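Local coordinates for rhusiopathiae surface protein B (Erysipelothrix rhusiopathiae, PDB 3V10) that probably binds collagen as a cell-wall-anchored surface adhesin, this chain being its two-domain collagen-binding region, at residues G213-D218 / F261-D266; D49-T54 / I97-M102; N22-P27 / S119-A124. All coordinates share one frame; numbering follows the deposited sequence.

Interaction 1: G213-D218 / F261-D266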
ATOM      1  N   GLY A 213      -1.346  20.618  -3.933  1.00 14.76           N
ATOM      2  CA  GLY A 213      -0.741  21.179  -2.735  1.00 15.69           C
ATOM      3  C   GLY A 213      -0.064  20.229  -1.763  1.00 16.30           C
ATOM      4  O   GLY A 213       0.240  20.620  -0.633  1.00 16.57           O
ATOM      5  N   SER A 214       0.215  19.001  -2.188  1.00 13.51           N
ATOM      6  CA  SER A 214       0.826  18.025  -1.286  1.00 12.76           C
ATOM      7  C   SER A 214       2.346  17.919  -1.376  1.00 11.82           C
ATOM      8  O   SER A 214       2.951  17.098  -0.685  1.00 12.49           O
ATOM      9  CB  SER A 214       0.232  16.641  -1.547  1.00 12.57           C
ATOM     10  OG  SER A 214       0.629  16.174  -2.823  1.00 11.56           O
ATOM     11  N   ILE A 215       2.960  18.737  -2.222  1.00 10.53           N
ATOM     12  CA  ILE A 215       4.413  18.678  -2.391  1.00 10.32           C
ATOM     13  C   ILE A 215       5.197  19.426  -1.323  1.00 11.55           C
ATOM     14  O   ILE A 215       4.983  20.615  -1.110  1.00 11.38           O
ATOM     15  CB  ILE A 215       4.832  19.247  -3.754  1.00 11.31           C
ATOM     16  CG1 ILE A 215       4.141  18.467  -4.875  1.00 10.18           C
ATOM     17  CG2 ILE A 215       6.343  19.168  -3.904  1.00 11.62           C
ATOM     18  CD1 ILE A 215       4.394  19.047  -6.252  1.00 10.98           C
ATOM     19  N   MET A 216       6.112  18.720  -0.668  1.00 11.29           N
ATOM     20  CA  MET A 216       6.957  19.318   0.357  1.00 12.55           C
ATOM     21  C   MET A 216       8.382  18.853   0.070  1.00 12.34           C
ATOM     22  O   MET A 216       8.585  17.915  -0.698  1.00  9.59           O
ATOM     23  CB  MET A 216       6.513  18.866   1.751  1.00 11.76           C
ATOM     24  CG  MET A 216       5.067  19.234   2.113  1.00 15.41           C
ATOM     25  SD  MET A 216       4.788  21.006   2.366  1.00  9.97           S
ATOM     26  CE  MET A 216       3.628  21.393   1.127  1.00 21.45           C
ATOM     27  N   VAL A 217       9.374  19.504   0.666  1.00 11.15           N
ATOM     28  CA  VAL A 217      10.761  19.115   0.414  1.00 11.50           C
ATOM     29  C   VAL A 217      11.620  19.142   1.669  1.00 12.96           C
ATOM     30  O   VAL A 217      11.567  20.096   2.433  1.00 15.92           O
ATOM     31  CB  VAL A 217      11.431  20.067  -0.610  1.00 11.54           C
ATOM     32  CG1 VAL A 217      12.805  19.548  -0.982  1.00 12.54           C
ATOM     33  CG2 VAL A 217      10.557  20.219  -1.843  1.00 13.79           C
ATOM     34  N   ASP A 218      12.396  18.087   1.887  1.00 14.16           N
ATOM     35  CA  ASP A 218      13.312  18.054   3.016  1.00 17.37           C
ATOM     36  C   ASP A 218      14.651  18.466   2.423  1.00 18.06           C
ATOM     37  O   ASP A 218      15.056  17.954   1.377  1.00 16.88           O
ATOM     38  CB  ASP A 218      13.413  16.654   3.616  1.00 18.68           C
ATOM     39  CG  ASP A 218      12.141  16.230   4.309  1.00 22.76           C
ATOM     40  OD1 ASP A 218      11.670  16.984   5.183  1.00 25.47           O
ATOM     41  OD2 ASP A 218      11.614  15.145   3.986  1.00 28.06           O
ATOM     42  N   PHE A 261      18.084  16.448  -1.177  1.00 15.82           N
ATOM     43  CA  PHE A 261      16.731  16.960  -1.321  1.00 15.98           C
ATOM     44  C   PHE A 261      15.768  15.792  -1.389  1.00 15.63           C
ATOM     45  O   PHE A 261      15.884  14.933  -2.262  1.00 17.12           O
ATOM     46  CB  PHE A 261      16.601  17.788  -2.599  1.00 17.06           C
ATOM     47  CG  PHE A 261      17.443  19.029  -2.606  1.00 17.08           C
ATOM     48  CD1 PHE A 261      16.972  20.209  -2.042  1.00 16.51           C
ATOM     49  CD2 PHE A 261      18.714  19.012  -3.168  1.00 17.54           C
ATOM     50  CE1 PHE A 261      17.758  21.362  -2.038  1.00 19.55           C
ATOM     51  CE2 PHE A 261      19.506  20.156  -3.169  1.00 18.85           C
ATOM     52  CZ  PHE A 261      19.025  21.335  -2.603  1.00 17.79           C
ATOM     53  N   THR A 262      14.827  15.755  -0.456  1.00 14.79           N
ATOM     54  CA  THR A 262      13.832  14.700  -0.433  1.00 13.62           C
ATOM     55  C   THR A 262      12.492  15.331  -0.773  1.00 13.99           C
ATOM     56  O   THR A 262      11.870  15.979   0.067  1.00 13.90           O
ATOM     57  CB  THR A 262      13.741  14.037   0.952  1.00 14.34           C
ATOM     58  OG1 THR A 262      15.043  13.587   1.350  1.00 14.64           O
ATOM     59  CG2 THR A 262      12.799  12.845   0.909  1.00 14.03           C
ATOM     60  N   VAL A 263      12.074  15.164  -2.022  1.00 12.61           N
ATOM     61  CA  VAL A 263      10.803  15.702  -2.484  1.00 11.31           C
ATOM     62  C   VAL A 263       9.708  14.676  -2.208  1.00 12.64           C
ATOM     63  O   VAL A 263       9.791  13.534  -2.665  1.00 11.90           O
ATOM     64  CB  VAL A 263      10.836  15.999  -4.007  1.00 10.13           C
ATOM     65  CG1 VAL A 263       9.485  16.521  -4.471  1.00 11.25           C
ATOM     66  CG2 VAL A 263      11.928  17.017  -4.319  1.00  8.51           C
ATOM     67  N   THR A 264       8.686  15.078  -1.458  1.00 10.66           N
ATOM     68  CA  THR A 264       7.585  14.179  -1.150  1.00 11.54           C
ATOM     69  C   THR A 264       6.278  14.740  -1.695  1.00  9.18           C
ATOM     70  O   THR A 264       6.123  15.950  -1.851  1.00  8.61           O
ATOM     71  CB  THR A 264       7.442  13.951   0.375  1.00 12.61           C
ATOM     72  OG1 THR A 264       7.211  15.203   1.034  1.00 10.43           O
ATOM     73  CG2 THR A 264       8.710  13.316   0.933  1.00 13.84           C
ATOM     74  N   TYR A 265       5.350  13.850  -2.009  1.00  9.01           N
ATOM     75  CA  TYR A 265       4.049  14.253  -2.524  1.00  9.17           C
ATOM     76  C   TYR A 265       3.101  13.070  -2.472  1.00  9.90           C
ATOM     77  O   TYR A 265       3.524  11.932  -2.260  1.00  9.64           O
ATOM     78  CB  TYR A 265       4.152  14.763  -3.971  1.00 10.05           C
ATOM     79  CG  TYR A 265       4.613  13.739  -4.982  1.00  8.44           C
ATOM     80  CD1 TYR A 265       5.974  13.498  -5.189  1.00  9.51           C
ATOM     81  CD2 TYR A 265       3.694  13.005  -5.733  1.00 10.24           C
ATOM     82  CE1 TYR A 265       6.406  12.555  -6.115  1.00  9.72           C
ATOM     83  CE2 TYR A 265       4.119  12.052  -6.665  1.00  9.60           C
ATOM     84  CZ  TYR A 265       5.476  11.835  -6.849  1.00  8.97           C
ATOM     85  OH  TYR A 265       5.911  10.902  -7.759  1.00 11.07           O
ATOM     86  N   ASP A 266       1.820  13.350  -2.665  1.00  9.76           N
ATOM     87  CA  ASP A 266       0.806  12.307  -2.641  1.00  9.43           C
ATOM     88  C   ASP A 266       0.085  12.216  -3.973  1.00  8.72           C
ATOM     89  O   ASP A 266       0.025  13.186  -4.731  1.00  9.00           O
ATOM     90  CB  ASP A 266      -0.262  12.595  -1.574  1.00  6.81           C
ATOM     91  CG  ASP A 266       0.321  12.835  -0.196  1.00 11.93           C
ATOM     92  OD1 ASP A 266       1.441  12.364   0.077  1.00 14.65           O
ATOM     93  OD2 ASP A 266      -0.365  13.481   0.626  1.00 14.79           O
TER
HETATM   94  O   HOH W   1       4.613  15.816   1.021  1.00 16.81           O
HETATM   95  O   HOH W   2      16.685  15.347   2.600  1.00 20.35           O
HETATM   96  O   HOH W   3       9.899  15.988   1.936  1.00 24.88           O
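Ser214 meets Asp266 through a side-chain-to-backbone bond: Asp266 N donates to Ser214 OG at 3.1 Å and 166°, close to straight. The chi1 of 68° puts OG between the backbone N and the carbonyl carbon, and the hydroxyl is held both by Val211 O of its own strand and by Asp266 N of strand 260-269. Ser214 O accepts from a water that also bonds to Thr264 OG1, a water bridge between the two segments.

Ile215 turns its branches to different partners. CG1 lies beside Tyr265 CB at 3.8 Å, whereas CG2 is 4.1 Å from Val263 CG1. Beyond this contact, the Tyr265 ring stacks on Trp183 and its hydroxyl bonds to Asp202.

Met216 and Thr264 form an antiparallel hydrogen-bonded pair. Met216 N reaches Thr264 O at 3.0 Å, and Thr264 N returns to Met216 O at 171°. At Val217, a non-hydrogen-bonded position, the backbones approach through a CA-H...O contact of 3.3 Å between Val217 CA and Thr262 O. Val217 CG1 sits at the edge of the Phe261 ring, and CG2 is near Val263 CG2 on the same buried face, where Phe233 of helix 230-236 adds cover.

Asp218 repeats the hydrogen-bonded pairing with Thr262, its N lying 2.8 Å from Thr262 O, and Asp218 CB is 3.7 Å from Thr262 CB. One water donates to Thr262 O, bonds to Thr264 OG1 and reaches Asp218 OD2 weakly; OD1 is held by His227.

Met216, Asp218, Thr262 and Thr264 line one face of the sheet, Val217 and Val263 the other. Ile215, Phe261 and Tyr265 pack on strand 246-251 of a second sheet, as in the beta sandwich of the DEv-IgG fold of the collagen-binding domain.

Interaction 2: D49-T54 / I97-M102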
ATOM      1  N   ASP A  49     -26.533 -12.385  10.593  1.00 15.85           N
ATOM      2  CA  ASP A  49     -25.582 -13.487  10.700  1.00 14.66           C
ATOM      3  C   ASP A  49     -24.245 -12.883  10.290  1.00 14.77           C
ATOM      4  O   ASP A  49     -24.208 -11.912   9.534  1.00 14.37           O
ATOM      5  CB  ASP A  49     -25.949 -14.648   9.765  1.00 16.07           C
ATOM      6  CG  ASP A  49     -27.209 -15.382  10.198  1.00 18.00           C
ATOM      7  OD1 ASP A  49     -27.658 -15.201  11.356  1.00 17.71           O
ATOM      8  OD2 ASP A  49     -27.744 -16.159   9.378  1.00 17.41           O
ATOM      9  N   PHE A  50     -23.154 -13.460  10.772  1.00 14.61           N
ATOM     10  CA  PHE A  50     -21.832 -12.909  10.498  1.00 13.58           C
ATOM     11  C   PHE A  50     -20.701 -13.915  10.654  1.00 13.47           C
ATOM     12  O   PHE A  50     -20.909 -15.065  11.025  1.00 13.31           O
ATOM     13  CB  PHE A  50     -21.564 -11.791  11.500  1.00 13.72           C
ATOM     14  CG  PHE A  50     -21.567 -12.268  12.931  1.00 15.00           C
ATOM     15  CD1 PHE A  50     -22.766 -12.497  13.600  1.00 15.65           C
ATOM     16  CD2 PHE A  50     -20.370 -12.554  13.588  1.00 14.46           C
ATOM     17  CE1 PHE A  50     -22.777 -13.007  14.901  1.00 16.81           C
ATOM     18  CE2 PHE A  50     -20.370 -13.066  14.887  1.00 16.74           C
ATOM     19  CZ  PHE A  50     -21.577 -13.293  15.544  1.00 14.41           C
ATOM     20  N   PHE A  51     -19.492 -13.447  10.356  1.00 12.02           N
ATOM     21  CA  PHE A  51     -18.277 -14.212  10.559  1.00 11.64           C
ATOM     22  C   PHE A  51     -17.160 -13.201  10.724  1.00 11.96           C
ATOM     23  O   PHE A  51     -17.241 -12.076  10.221  1.00 14.10           O
ATOM     24  CB  PHE A  51     -17.965 -15.225   9.435  1.00 10.60           C
ATOM     25  CG  PHE A  51     -17.829 -14.635   8.059  1.00 11.70           C
ATOM     26  CD1 PHE A  51     -18.885 -14.695   7.164  1.00 10.68           C
ATOM     27  CD2 PHE A  51     -16.612 -14.117   7.625  1.00 10.34           C
ATOM     28  CE1 PHE A  51     -18.732 -14.253   5.845  1.00 11.91           C
ATOM     29  CE2 PHE A  51     -16.449 -13.676   6.317  1.00 10.97           C
ATOM     30  CZ  PHE A  51     -17.507 -13.744   5.424  1.00 10.67           C
ATOM     31  N   ASP A  52     -16.138 -13.598  11.462  1.00 10.96           N
ATOM     32  CA  ASP A  52     -15.019 -12.723  11.743  1.00 12.79           C
ATOM     33  C   ASP A  52     -13.694 -13.230  11.234  1.00 11.99           C
ATOM     34  O   ASP A  52     -13.383 -14.418  11.337  1.00 12.00           O
ATOM     35  CB  ASP A  52     -14.929 -12.494  13.251  1.00 13.01           C
ATOM     36  CG  ASP A  52     -16.132 -11.761  13.792  1.00 15.54           C
ATOM     37  OD1 ASP A  52     -16.329 -10.589  13.405  1.00 11.13           O
ATOM     38  OD2 ASP A  52     -16.886 -12.350  14.597  1.00 14.55           O
ATOM     39  N   LEU A  53     -12.902 -12.307  10.702  1.00 10.25           N
ATOM     40  CA  LEU A  53     -11.578 -12.629  10.195  1.00 11.02           C
ATOM     41  C   LEU A  53     -10.571 -12.027  11.171  1.00 11.06           C
ATOM     42  O   LEU A  53     -10.773 -10.922  11.675  1.00 13.13           O
ATOM     43  CB  LEU A  53     -11.388 -12.026   8.798  1.00 12.55           C
ATOM     44  CG  LEU A  53     -12.449 -12.427   7.768  1.00 12.47           C
ATOM     45  CD1 LEU A  53     -12.173 -11.739   6.435  1.00 15.18           C
ATOM     46  CD2 LEU A  53     -12.448 -13.933   7.599  1.00 13.82           C
ATOM     47  N   THR A  54      -9.498 -12.759  11.446  1.00 10.20           N
ATOM     48  CA  THR A  54      -8.474 -12.279  12.364  1.00 11.49           C
ATOM     49  C   THR A  54      -7.095 -12.372  11.734  1.00 11.36           C
ATOM     50  O   THR A  54      -6.555 -13.461  11.573  1.00 11.57           O
ATOM     51  CB  THR A  54      -8.464 -13.093  13.667  1.00 12.29           C
ATOM     52  OG1 THR A  54      -9.777 -13.096  14.239  1.00 14.71           O
ATOM     53  CG2 THR A  54      -7.485 -12.490  14.665  1.00 15.58           C
ATOM     54  N   ILE A  97     -11.602  -8.131  11.202  1.00  7.98           N
ATOM     55  CA  ILE A  97     -12.508  -7.725  10.129  1.00 11.09           C
ATOM     56  C   ILE A  97     -13.832  -8.448  10.348  1.00 12.19           C
ATOM     57  O   ILE A  97     -13.864  -9.676  10.467  1.00 10.64           O
ATOM     58  CB  ILE A  97     -11.955  -8.114   8.741  1.00 12.20           C
ATOM     59  CG1 ILE A  97     -10.476  -7.739   8.636  1.00 15.73           C
ATOM     60  CG2 ILE A  97     -12.763  -7.417   7.657  1.00 10.82           C
ATOM     61  CD1 ILE A  97     -10.207  -6.266   8.773  1.00 13.76           C
ATOM     62  N   HIS A  98     -14.918  -7.683  10.391  1.00 10.39           N
ATOM     63  CA  HIS A  98     -16.249  -8.220  10.641  1.00  9.91           C
ATOM     64  C   HIS A  98     -17.122  -8.192   9.395  1.00  9.82           C
ATOM     65  O   HIS A  98     -17.182  -7.183   8.695  1.00  7.65           O
ATOM     66  CB  HIS A  98     -16.914  -7.390  11.757  1.00  8.13           C
ATOM     67  CG  HIS A  98     -18.259  -7.893  12.195  1.00  9.69           C
ATOM     68  ND1 HIS A  98     -18.419  -8.999  13.003  1.00 10.27           N
ATOM     69  CD2 HIS A  98     -19.506  -7.403  11.983  1.00 12.12           C
ATOM     70  CE1 HIS A  98     -19.702  -9.166  13.274  1.00 12.27           C
ATOM     71  NE2 HIS A  98     -20.384  -8.212  12.667  1.00  9.91           N
ATOM     72  N   PHE A  99     -17.779  -9.306   9.103  1.00 10.04           N
ATOM     73  CA  PHE A  99     -18.688  -9.349   7.966  1.00 10.07           C
ATOM     74  C   PHE A  99     -20.076  -9.654   8.503  1.00 10.07           C
ATOM     75  O   PHE A  99     -20.243 -10.586   9.286  1.00 10.57           O
ATOM     76  CB  PHE A  99     -18.287 -10.427   6.955  1.00 10.73           C
ATOM     77  CG  PHE A  99     -19.283 -10.597   5.835  1.00 11.92           C
ATOM     78  CD1 PHE A  99     -20.433 -11.365   6.012  1.00 13.41           C
ATOM     79  CD2 PHE A  99     -19.094  -9.955   4.617  1.00 16.13           C
ATOM     80  CE1 PHE A  99     -21.378 -11.489   5.001  1.00 15.30           C
ATOM     81  CE2 PHE A  99     -20.039 -10.073   3.589  1.00 17.22           C
ATOM     82  CZ  PHE A  99     -21.182 -10.842   3.784  1.00 17.40           C
ATOM     83  N   GLU A 100     -21.064  -8.863   8.091  1.00 10.07           N
ATOM     84  CA  GLU A 100     -22.442  -9.065   8.528  1.00 12.41           C
ATOM     85  C   GLU A 100     -23.399  -9.023   7.339  1.00 13.88           C
ATOM     86  O   GLU A 100     -23.272  -8.174   6.458  1.00 12.85           O
ATOM     87  CB  GLU A 100     -22.843  -7.993   9.553  1.00 15.95           C
ATOM     88  CG  GLU A 100     -24.307  -8.053   9.978  1.00 20.58           C
ATOM     89  CD  GLU A 100     -24.683  -6.951  10.956  1.00 25.57           C
ATOM     90  OE1 GLU A 100     -24.357  -5.777  10.679  1.00 27.56           O
ATOM     91  OE2 GLU A 100     -25.310  -7.253  11.995  1.00 26.29           O
ATOM     92  N   PHE A 101     -24.344  -9.958   7.315  1.00 13.48           N
ATOM     93  CA  PHE A 101     -25.337 -10.020   6.254  1.00 15.22           C
ATOM     94  C   PHE A 101     -26.406  -8.961   6.509  1.00 15.32           C
ATOM     95  O   PHE A 101     -26.856  -8.788   7.638  1.00 15.78           O
ATOM     96  CB  PHE A 101     -25.980 -11.411   6.224  1.00 15.30           C
ATOM     97  CG  PHE A 101     -25.088 -12.484   5.659  1.00 15.39           C
ATOM     98  CD1 PHE A 101     -24.939 -12.625   4.285  1.00 15.51           C
ATOM     99  CD2 PHE A 101     -24.398 -13.350   6.502  1.00 14.67           C
ATOM    100  CE1 PHE A 101     -24.117 -13.614   3.752  1.00 14.60           C
ATOM    101  CE2 PHE A 101     -23.569 -14.345   5.978  1.00 15.97           C
ATOM    102  CZ  PHE A 101     -23.430 -14.476   4.599  1.00 14.73           C
ATOM    103  N   MET A 102     -26.810  -8.256   5.459  1.00 16.84           N
ATOM    104  CA  MET A 102     -27.826  -7.217   5.582  1.00 18.16           C
ATOM    105  C   MET A 102     -29.214  -7.754   5.239  1.00 18.60           C
ATOM    106  O   MET A 102     -29.355  -8.880   4.764  1.00 18.69           O
ATOM    107  CB  MET A 102     -27.480  -6.025   4.678  1.00 18.46           C
ATOM    108  CG  MET A 102     -26.230  -5.250   5.104  1.00 17.90           C
ATOM    109  SD  MET A 102     -26.398  -4.363   6.690  1.00 19.94           S
ATOM    110  CE  MET A 102     -25.647  -5.500   7.808  1.00 18.89           C
TER
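His98 and Asp52 approach each other with His98 CG anti to its backbone N (chi1 -176°) and Asp52 CG beside its own N; a His98 chi2 of 76° then turns ND1 toward Asp52 OD1. His98 ND1 donates to Asp52 OD1 at 2.7 Å in a nearly straight bond. The carboxylate oxygen lies close to the imidazole plane and is met on its syn side; the nearby carboxylate may favour a protonated ring. The same imidazole leans on Phe50: His98 CE1 is 3.5 Å from Phe50 CD2, with the rings obliquely inclined.

On the other face, Phe51 and Phe99 pack with planes only 14° apart but displaced from one another, so overlap is slight. Their nearest atoms, Phe51 CE1 and Phe99 CD1, are 3.4 Å apart, and Phe99 CB stands over the Phe51 ring, 3.8 Å from its centroid. Further along, Leu53 CB meets Ile97 CB at 4.0 Å. The backbone carries the antiparallel register, for instance Leu53 N to Ile97 O at 2.8 Å and Phe101 N to Asp49 O at 3.0 Å.

Strand 85-93 pairs with the other edge of strand 96-101, and residues 2-5 run along strand 50-54. The Phe51 and Phe99 face is closed by Phe34 of strand 28-35 and Ile115 of strand 112-123, with Phe10 edge-to-face on Phe51.

Interaction 3: N22-P27 / S119-A124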
ATOM      1  N   ASN A  22       9.527  -9.122   1.882  1.00 15.95           N
ATOM      2  CA  ASN A  22      10.657  -8.241   2.163  1.00 17.24           C
ATOM      3  C   ASN A  22      10.426  -6.926   2.916  1.00 19.77           C
ATOM      4  O   ASN A  22      11.239  -6.552   3.769  1.00 19.44           O
ATOM      5  CB  ASN A  22      11.389  -7.964   0.844  1.00 18.09           C
ATOM      6  CG  ASN A  22      12.640  -7.139   1.031  1.00 19.36           C
ATOM      7  OD1 ASN A  22      12.638  -5.926   0.814  1.00 21.85           O
ATOM      8  ND2 ASN A  22      13.720  -7.793   1.444  1.00 20.96           N
ATOM      9  N   ASN A  23       9.341  -6.220   2.604  1.00 19.90           N
ATOM     10  CA  ASN A  23       9.052  -4.950   3.265  1.00 19.98           C
ATOM     11  C   ASN A  23       7.546  -4.671   3.284  1.00 16.82           C
ATOM     12  O   ASN A  23       6.788  -5.275   2.523  1.00 17.28           O
ATOM     13  CB  ASN A  23       9.793  -3.811   2.555  1.00 22.07           C
ATOM     14  CG  ASN A  23       9.347  -3.638   1.122  1.00 23.12           C
ATOM     15  OD1 ASN A  23       8.196  -3.305   0.861  1.00 24.95           O
ATOM     16  ND2 ASN A  23      10.257  -3.871   0.180  1.00 25.28           N
ATOM     17  N   PRO A  24       7.095  -3.753   4.157  1.00 16.69           N
ATOM     18  CA  PRO A  24       5.676  -3.407   4.272  1.00 16.35           C
ATOM     19  C   PRO A  24       5.140  -2.424   3.229  1.00 16.30           C
ATOM     20  O   PRO A  24       4.020  -1.940   3.366  1.00 17.86           O
ATOM     21  CB  PRO A  24       5.589  -2.834   5.685  1.00 14.34           C
ATOM     22  CG  PRO A  24       6.874  -2.105   5.798  1.00 17.72           C
ATOM     23  CD  PRO A  24       7.875  -3.093   5.220  1.00 17.23           C
ATOM     24  N   SER A  25       5.924  -2.140   2.190  1.00 17.09           N
ATOM     25  CA  SER A  25       5.501  -1.194   1.159  1.00 17.30           C
ATOM     26  C   SER A  25       4.264  -1.645   0.388  1.00 17.51           C
ATOM     27  O   SER A  25       3.395  -0.831   0.070  1.00 16.83           O
ATOM     28  CB  SER A  25       6.642  -0.927   0.173  1.00 17.80           C
ATOM     29  OG  SER A  25       6.886  -2.050  -0.656  1.00 19.05           O
ATOM     30  N   GLN A  26       4.186  -2.936   0.081  1.00 13.90           N
ATOM     31  CA  GLN A  26       3.047  -3.468  -0.656  1.00 14.16           C
ATOM     32  C   GLN A  26       2.104  -4.179   0.316  1.00 14.60           C
ATOM     33  O   GLN A  26       2.512  -4.610   1.391  1.00 13.86           O
ATOM     34  CB  GLN A  26       3.522  -4.459  -1.727  1.00 15.34           C
ATOM     35  CG  GLN A  26       4.624  -3.935  -2.655  1.00 18.38           C
ATOM     36  CD  GLN A  26       4.147  -2.863  -3.621  1.00 22.11           C
ATOM     37  OE1 GLN A  26       4.879  -2.467  -4.538  1.00 22.30           O
ATOM     38  NE2 GLN A  26       2.922  -2.389  -3.427  1.00 17.25           N
ATOM     39  N   PRO A  27       0.821  -4.299  -0.049  1.00 14.87           N
ATOM     40  CA  PRO A  27      -0.130  -4.970   0.840  1.00 15.70           C
ATOM     41  C   PRO A  27       0.063  -6.482   0.838  1.00 15.60           C
ATOM     42  O   PRO A  27       0.635  -7.042  -0.101  1.00 17.40           O
ATOM     43  CB  PRO A  27      -1.494  -4.613   0.241  1.00 15.14           C
ATOM     44  CG  PRO A  27      -1.220  -3.441  -0.676  1.00 17.45           C
ATOM     45  CD  PRO A  27       0.140  -3.750  -1.232  1.00 16.36           C
ATOM     46  N   SER A 119      -4.010  -6.005   3.590  1.00  9.04           N
ATOM     47  CA  SER A 119      -3.466  -5.748   4.917  1.00 10.92           C
ATOM     48  C   SER A 119      -2.073  -5.142   4.866  1.00 12.58           C
ATOM     49  O   SER A 119      -1.377  -5.226   3.854  1.00 13.47           O
ATOM     50  CB  SER A 119      -3.425  -7.045   5.736  1.00 12.30           C
ATOM     51  OG  SER A 119      -2.455  -7.942   5.224  1.00 13.22           O
ATOM     52  N   VAL A 120      -1.683  -4.516   5.967  1.00 12.63           N
ATOM     53  CA  VAL A 120      -0.369  -3.904   6.093  1.00 13.05           C
ATOM     54  C   VAL A 120       0.216  -4.409   7.403  1.00 13.32           C
ATOM     55  O   VAL A 120      -0.526  -4.709   8.343  1.00 12.41           O
ATOM     56  CB  VAL A 120      -0.474  -2.353   6.127  1.00 15.35           C
ATOM     57  CG1 VAL A 120      -1.443  -1.913   7.222  1.00 15.54           C
ATOM     58  CG2 VAL A 120       0.892  -1.742   6.365  1.00 17.00           C
ATOM     59  N   TYR A 121       1.536  -4.538   7.474  1.00 12.41           N
ATOM     60  CA  TYR A 121       2.137  -5.006   8.712  1.00 12.86           C
ATOM     61  C   TYR A 121       3.112  -4.021   9.325  1.00 13.76           C
ATOM     62  O   TYR A 121       3.773  -3.253   8.626  1.00 13.45           O
ATOM     63  CB  TYR A 121       2.844  -6.360   8.524  1.00 13.31           C
ATOM     64  CG  TYR A 121       4.113  -6.334   7.701  1.00 12.80           C
ATOM     65  CD1 TYR A 121       4.084  -6.591   6.333  1.00 11.48           C
ATOM     66  CD2 TYR A 121       5.351  -6.089   8.299  1.00 13.92           C
ATOM     67  CE1 TYR A 121       5.252  -6.615   5.576  1.00 13.12           C
ATOM     68  CE2 TYR A 121       6.530  -6.108   7.551  1.00 14.09           C
ATOM     69  CZ  TYR A 121       6.470  -6.377   6.190  1.00 14.09           C
ATOM     70  OH  TYR A 121       7.624  -6.451   5.444  1.00 16.43           O
ATOM     71  N   ASP A 122       3.158  -4.040  10.652  1.00 15.70           N
ATOM     72  CA  ASP A 122       4.067  -3.207  11.417  1.00 18.69           C
ATOM     73  C   ASP A 122       5.094  -4.186  11.959  1.00 18.85           C
ATOM     74  O   ASP A 122       4.779  -5.348  12.194  1.00 19.02           O
ATOM     75  CB  ASP A 122       3.352  -2.525  12.588  1.00 22.24           C
ATOM     76  CG  ASP A 122       2.362  -1.468  12.138  1.00 26.01           C
ATOM     77  OD1 ASP A 122       2.717  -0.646  11.263  1.00 28.65           O
ATOM     78  OD2 ASP A 122       1.232  -1.452  12.672  1.00 30.28           O
ATOM     79  N   ASN A 123       6.322  -3.723  12.146  1.00 17.63           N
ATOM     80  CA  ASN A 123       7.386  -4.575  12.667  1.00 17.29           C
ATOM     81  C   ASN A 123       8.192  -3.754  13.661  1.00 16.63           C
ATOM     82  O   ASN A 123       8.851  -2.789  13.287  1.00 19.60           O
ATOM     83  CB  ASN A 123       8.263  -5.072  11.511  1.00 17.14           C
ATOM     84  CG  ASN A 123       9.639  -5.526  11.966  1.00 16.06           C
ATOM     85  OD1 ASN A 123       9.795  -6.162  13.010  1.00 16.01           O
ATOM     86  ND2 ASN A 123      10.648  -5.213  11.161  1.00 17.84           N
ATOM     87  N   ALA A 124       8.123  -4.145  14.929  1.00 16.13           N
ATOM     88  CA  ALA A 124       8.804  -3.436  16.010  1.00 17.04           C
ATOM     89  C   ALA A 124      10.261  -3.830  16.238  1.00 18.25           C
ATOM     90  O   ALA A 124      10.973  -3.164  16.993  1.00 20.28           O
ATOM     91  CB  ALA A 124       8.018  -3.612  17.302  1.00 17.90           C
TER
HETATM   92  O   HOH W   4       9.893  -5.924   6.726  1.00 20.91           O
HETATM   93  O   HOH W   5       2.474  -4.072   4.461  1.00 19.42           O
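Pro24 lies over one face of the Tyr121 ring. Its CB is 3.8 Å from the ring centroid and 14° off the normal, a CH-pi contact directly above the centre, and Pro24 CB is 3.7 Å from Tyr121 CZ. The phenol makes no direct hydrogen bond to the loop; instead OH pairs with a water at 2.7 Å, which reaches Asn22 O only weakly. The second touching point is Pro27, whose CA is 3.3 Å from Ser119 O.

Between these points a second water accepts from Tyr121 N at 3.2 Å, linking it to the loop carbonyls Pro24 O and Gln26 O.

The next shell shapes the loop. Asn23 OD1 accepts from Ser25 N at 2.9 Å, closing an Asx turn around Pro24, and Asn23 ND2 donates to Asn22 OD1. On the strand, Ser119 bonds to Ile28, where strand 28-35 begins. Farther out, Ser25 O is bonded by Thr172 OG1, and Pro27 touches Val306 and Met308.

These partners put the loop at the junction of the Ig-like domain with the collagen-binding domain: a proline packed by CH-pi on a tyrosine face, beside an Asx turn leading into a strand of the Ig-like sheet.

Interactions 2 and 3 belong to the Ig-like domain and reach the same sheet, with nearest atoms about 7 Å apart and centres 24 Å apart; residues 49-54 and 97-102 fall, in sequence, between the two segments of interaction 3. Interaction 1 lies in the collagen-binding domain, its centre 23 Å from that of interaction 3 (nearest atoms about 13 Å) and 40 Å from that of interaction 2, which is across the chain's centre. Interaction 3 borders the second domain, as the hydrogen bond of Ser25 to Thr172 attests. Strand 311-315 follows that domain yet pairs with strands 71-77 and 112-123 of the first, consistent with the latch of the Collagen Hug model.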